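Local coordinates for protein putative superoxide reductase (Thermotoga maritima, PDB 2AMU) that probably reduces superoxide to hydrogen peroxide at an iron centre, taking its electrons from reduced rubredoxin, at residues 68-73 with 81-86. Residues are numbered along the deposited sequence; the frame is centred on the assembly and turned at random.
Sequences IKVFFQ and YEVGRY
A beta hairpin with a classic beta bulge pairs Val70 with both Val83 and Gly84. Val70 O accepts a bond from Gly84 N in its carbonyl plane, on a lone pair (3.2 Å), and a weak, strongly bent one from Val83 N (N-H...O 126°). Helical backbone angles at Val83 make the bulge and turn its side chain toward strand 65-74, so that Val83 CB lies 3.8 Å from Val70 CG1 while Val83 CG2 reaches Phe72 CB. Gly84 suits its place because a beta carbon there would run into the hydroxyl of Tyr86. That ring, its CG anti to the carbonyl carbon (chi1 -52°), runs back beneath Gly84, where CE2 meets Val70 CG2 at 3.9 Å and OH bonds to Thr111 OG1. Branched and aromatic residues suit this buried face, which packs on strand 103-115 in the beta sandwich expected of the desulfoferrodoxin family; Val83 and Phe72 also meet Val103 of the second subunit.

Past the bulge the register shifts by one, and two 2.8 Å bonds, Phe72 N to Tyr81 O and Tyr81 N to Phe72 O, join the next pair. On the other, partly exposed face the long chains of Lys69, Glu82 and Arg85 can cross with their charges outward, while Phe71 meets the aliphatic part of Glu82 obliquely, Phe71 CE1 lying 3.8 Å from Glu82 CB. Lys69 CD passes 3.2 Å from Glu82 OE2; the bend at chi3 (-75°) then directs CE toward Arg85, and Lys69 NZ comes 3.2 Å from Arg85 NH1, at the guanidinium edge. This like-charge approach is probably eased by Glu82, whose OE2 is 4.3 Å from Lys69 NZ, and by Glu87, which salt-bridges Arg85 NE. With an alanine for Lys69, Glu82 is likely to lose its nearby ammonium group, and the Arg85 methylenes the CE packed against them.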
ATOM      1  N   ILE A  68      -1.786   5.659  -4.919  1.00 32.27           N
ATOM      2  CA  ILE A  68      -2.852   4.889  -5.538  1.00 29.68           C
ATOM      3  C   ILE A  68      -3.879   4.608  -4.421  1.00 31.08           C
ATOM      4  O   ILE A  68      -3.487   4.294  -3.333  1.00 31.48           O
ATOM      5  CB  ILE A  68      -2.311   3.527  -6.074  1.00 32.04           C
ATOM      6  CG1 ILE A  68      -1.581   3.731  -7.385  1.00 26.30           C
ATOM      7  CG2 ILE A  68      -3.462   2.456  -6.256  1.00 33.08           C
ATOM      8  CD1 ILE A  68      -0.835   2.491  -7.866  1.00 26.53           C
ATOM      9  N   LYS A  69      -5.168   4.715  -4.721  1.00 30.65           N
ATOM     10  CA  LYS A  69      -6.258   4.400  -3.831  1.00 31.83           C
ATOM     11  C   LYS A  69      -7.140   3.384  -4.558  1.00 33.03           C
ATOM     12  O   LYS A  69      -7.302   3.429  -5.798  1.00 32.74           O
ATOM     13  CB  LYS A  69      -6.996   5.715  -3.519  1.00 32.15           C
ATOM     14  CG  LYS A  69      -7.981   5.759  -2.427  1.00 42.18           C
ATOM     15  CD  LYS A  69      -8.444   7.244  -2.150  1.00 35.44           C
ATOM     16  CE  LYS A  69      -7.413   8.058  -1.410  1.00 42.88           C
ATOM     17  NZ  LYS A  69      -7.460   9.509  -1.689  1.00 41.17           N
ATOM     18  N   VAL A  70      -7.691   2.442  -3.792  1.00 31.34           N
ATOM     19  CA  VAL A  70      -8.598   1.455  -4.327  1.00 31.14           C
ATOM     20  C   VAL A  70      -9.937   1.589  -3.614  1.00 30.77           C
ATOM     21  O   VAL A  70      -9.996   1.694  -2.387  1.00 33.25           O
ATOM     22  CB  VAL A  70      -8.056  -0.020  -4.185  1.00 27.56           C
ATOM     23  CG1 VAL A  70      -9.175  -1.066  -4.655  1.00 27.21           C
ATOM     24  CG2 VAL A  70      -6.750  -0.173  -4.968  1.00 25.97           C
ATOM     25  N   PHE A  71     -10.994   1.596  -4.416  1.00 29.62           N
ATOM     26  CA  PHE A  71     -12.372   1.565  -3.949  1.00 32.01           C
ATOM     27  C   PHE A  71     -13.068   0.303  -4.409  1.00 30.73           C
ATOM     28  O   PHE A  71     -12.744  -0.243  -5.485  1.00 31.20           O
ATOM     29  CB  PHE A  71     -13.139   2.778  -4.500  1.00 31.08           C
ATOM     30  CG  PHE A  71     -12.698   4.112  -3.891  1.00 32.41           C
ATOM     31  CD1 PHE A  71     -13.206   4.526  -2.700  1.00 32.40           C
ATOM     32  CD2 PHE A  71     -11.781   4.926  -4.538  1.00 33.85           C
ATOM     33  CE1 PHE A  71     -12.835   5.710  -2.136  1.00 32.58           C
ATOM     34  CE2 PHE A  71     -11.416   6.100  -3.980  1.00 33.97           C
ATOM     35  CZ  PHE A  71     -11.951   6.490  -2.775  1.00 36.32           C
ATOM     36  N   PHE A  72     -14.020  -0.155  -3.600  1.00 30.38           N
ATOM     37  CA  PHE A  72     -14.925  -1.240  -3.997  1.00 29.60           C
ATOM     38  C   PHE A  72     -16.344  -0.734  -3.972  1.00 29.79           C
ATOM     39  O   PHE A  72     -16.792  -0.101  -2.998  1.00 30.26           O
ATOM     40  CB  PHE A  72     -14.777  -2.461  -3.094  1.00 28.01           C
ATOM     41  CG  PHE A  72     -15.566  -3.643  -3.555  1.00 27.32           C
ATOM     42  CD1 PHE A  72     -15.230  -4.305  -4.721  1.00 27.54           C
ATOM     43  CD2 PHE A  72     -16.633  -4.116  -2.808  1.00 31.49           C
ATOM     44  CE1 PHE A  72     -15.967  -5.436  -5.157  1.00 31.52           C
ATOM     45  CE2 PHE A  72     -17.361  -5.229  -3.230  1.00 32.49           C
ATOM     46  CZ  PHE A  72     -17.022  -5.882  -4.420  1.00 28.30           C
ATOM     47  N   GLN A  73     -17.047  -1.030  -5.056  1.00 29.60           N
ATOM     48  CA  GLN A  73     -18.438  -0.691  -5.212  1.00 31.21           C
ATOM     49  C   GLN A  73     -19.233  -1.988  -5.292  1.00 31.64           C
ATOM     50  O   GLN A  73     -19.234  -2.640  -6.337  1.00 32.41           O
ATOM     51  CB  GLN A  73     -18.636   0.139  -6.481  1.00 33.14           C
ATOM     52  CG  GLN A  73     -19.830   1.054  -6.450  1.00 32.45           C
ATOM     53  CD  GLN A  73     -21.114   0.308  -6.487  1.00 25.33           C
ATOM     54  OE1 GLN A  73     -21.363  -0.445  -7.420  1.00 34.27           O
ATOM     55  NE2 GLN A  73     -21.946   0.493  -5.462  1.00 25.03           N
ATOM     56  N   TYR A  81     -16.668   2.060  -1.158  1.00 29.42           N
ATOM     57  CA  TYR A  81     -15.953   1.818   0.077  1.00 29.19           C
ATOM     58  C   TYR A  81     -14.468   1.937  -0.261  1.00 31.39           C
ATOM     59  O   TYR A  81     -13.980   1.408  -1.290  1.00 31.82           O
ATOM     60  CB  TYR A  81     -16.356   0.446   0.723  1.00 31.53           C
ATOM     61  CG  TYR A  81     -17.836   0.391   0.983  1.00 29.27           C
ATOM     62  CD1 TYR A  81     -18.387   0.926   2.148  1.00 33.13           C
ATOM     63  CD2 TYR A  81     -18.709  -0.104   0.032  1.00 35.88           C
ATOM     64  CE1 TYR A  81     -19.746   0.928   2.364  1.00 30.38           C
ATOM     65  CE2 TYR A  81     -20.087  -0.094   0.258  1.00 27.31           C
ATOM     66  CZ  TYR A  81     -20.589   0.428   1.430  1.00 27.42           C
ATOM     67  OH  TYR A  81     -21.955   0.455   1.672  1.00 34.47           O
ATOM     68  N   GLU A  82     -13.757   2.678   0.582  1.00 31.14           N
ATOM     69  CA  GLU A  82     -12.332   2.828   0.418  1.00 31.19           C
ATOM     70  C   GLU A  82     -11.633   1.575   0.913  1.00 31.59           C
ATOM     71  O   GLU A  82     -11.527   1.351   2.107  1.00 34.33           O
ATOM     72  CB  GLU A  82     -11.829   4.057   1.168  1.00 31.04           C
ATOM     73  CG  GLU A  82     -10.372   4.399   0.852  1.00 33.93           C
ATOM     74  CD  GLU A  82      -9.867   5.695   1.523  1.00 37.07           C
ATOM     75  OE1 GLU A  82      -9.722   5.740   2.767  1.00 36.68           O
ATOM     76  OE2 GLU A  82      -9.553   6.643   0.769  1.00 43.25           O
ATOM     77  N   VAL A  83     -11.147   0.765  -0.026  1.00 30.79           N
ATOM     78  CA  VAL A  83     -10.348  -0.413   0.278  1.00 27.68           C
ATOM     79  C   VAL A  83      -9.021   0.033   0.920  1.00 28.25           C
ATOM     80  O   VAL A  83      -8.578  -0.537   1.901  1.00 30.72           O
ATOM     81  CB  VAL A  83     -10.131  -1.273  -1.032  1.00 30.16           C
ATOM     82  CG1 VAL A  83      -9.068  -2.326  -0.859  1.00 23.82           C
ATOM     83  CG2 VAL A  83     -11.492  -1.897  -1.479  1.00 26.84           C
ATOM     84  N   GLY A  84      -8.377   1.032   0.339  1.00 27.80           N
ATOM     85  CA  GLY A  84      -7.192   1.562   0.946  1.00 29.02           C
ATOM     86  C   GLY A  84      -6.579   2.659   0.161  1.00 28.22           C
ATOM     87  O   GLY A  84      -6.968   2.916  -0.980  1.00 31.16           O
ATOM     88  N   ARG A  85      -5.611   3.311   0.803  1.00 28.37           N
ATOM     89  CA  ARG A  85      -4.766   4.351   0.198  1.00 27.86           C
ATOM     90  C   ARG A  85      -3.320   3.937   0.358  1.00 30.64           C
ATOM     91  O   ARG A  85      -2.902   3.609   1.451  1.00 26.70           O
ATOM     92  CB  ARG A  85      -4.963   5.678   0.876  1.00 26.32           C
ATOM     93  CG  ARG A  85      -4.067   6.775   0.376  1.00 33.18           C
ATOM     94  CD  ARG A  85      -4.553   8.079   0.880  1.00 34.12           C
ATOM     95  NE  ARG A  85      -3.558   9.175   0.896  1.00 37.80           N
ATOM     96  CZ  ARG A  85      -3.654  10.348   0.231  1.00 37.52           C
ATOM     97  NH1 ARG A  85      -4.656  10.608  -0.588  1.00 36.30           N
ATOM     98  NH2 ARG A  85      -2.713  11.278   0.376  1.00 35.80           N
ATOM     99  N   TYR A  86      -2.550   3.981  -0.722  1.00 29.27           N
ATOM    100  CA  TYR A  86      -1.214   3.389  -0.706  1.00 31.57           C
ATOM    101  C   TYR A  86      -0.285   4.489  -1.156  1.00 31.18           C
ATOM    102  O   TYR A  86      -0.312   4.866  -2.296  1.00 31.28           O
ATOM    103  CB  TYR A  86      -1.194   2.149  -1.639  1.00 34.18           C
ATOM    104  CG  TYR A  86      -2.333   1.184  -1.305  1.00 33.81           C
ATOM    105  CD1 TYR A  86      -2.243   0.313  -0.238  1.00 36.24           C
ATOM    106  CD2 TYR A  86      -3.542   1.216  -2.022  1.00 33.78           C
ATOM    107  CE1 TYR A  86      -3.323  -0.510   0.107  1.00 32.17           C
ATOM    108  CE2 TYR A  86      -4.616   0.361  -1.698  1.00 29.66           C
ATOM    109  CZ  TYR A  86      -4.493  -0.474  -0.635  1.00 30.17           C
ATOM    110  OH  TYR A  86      -5.537  -1.267  -0.302  1.00 32.61           O
TER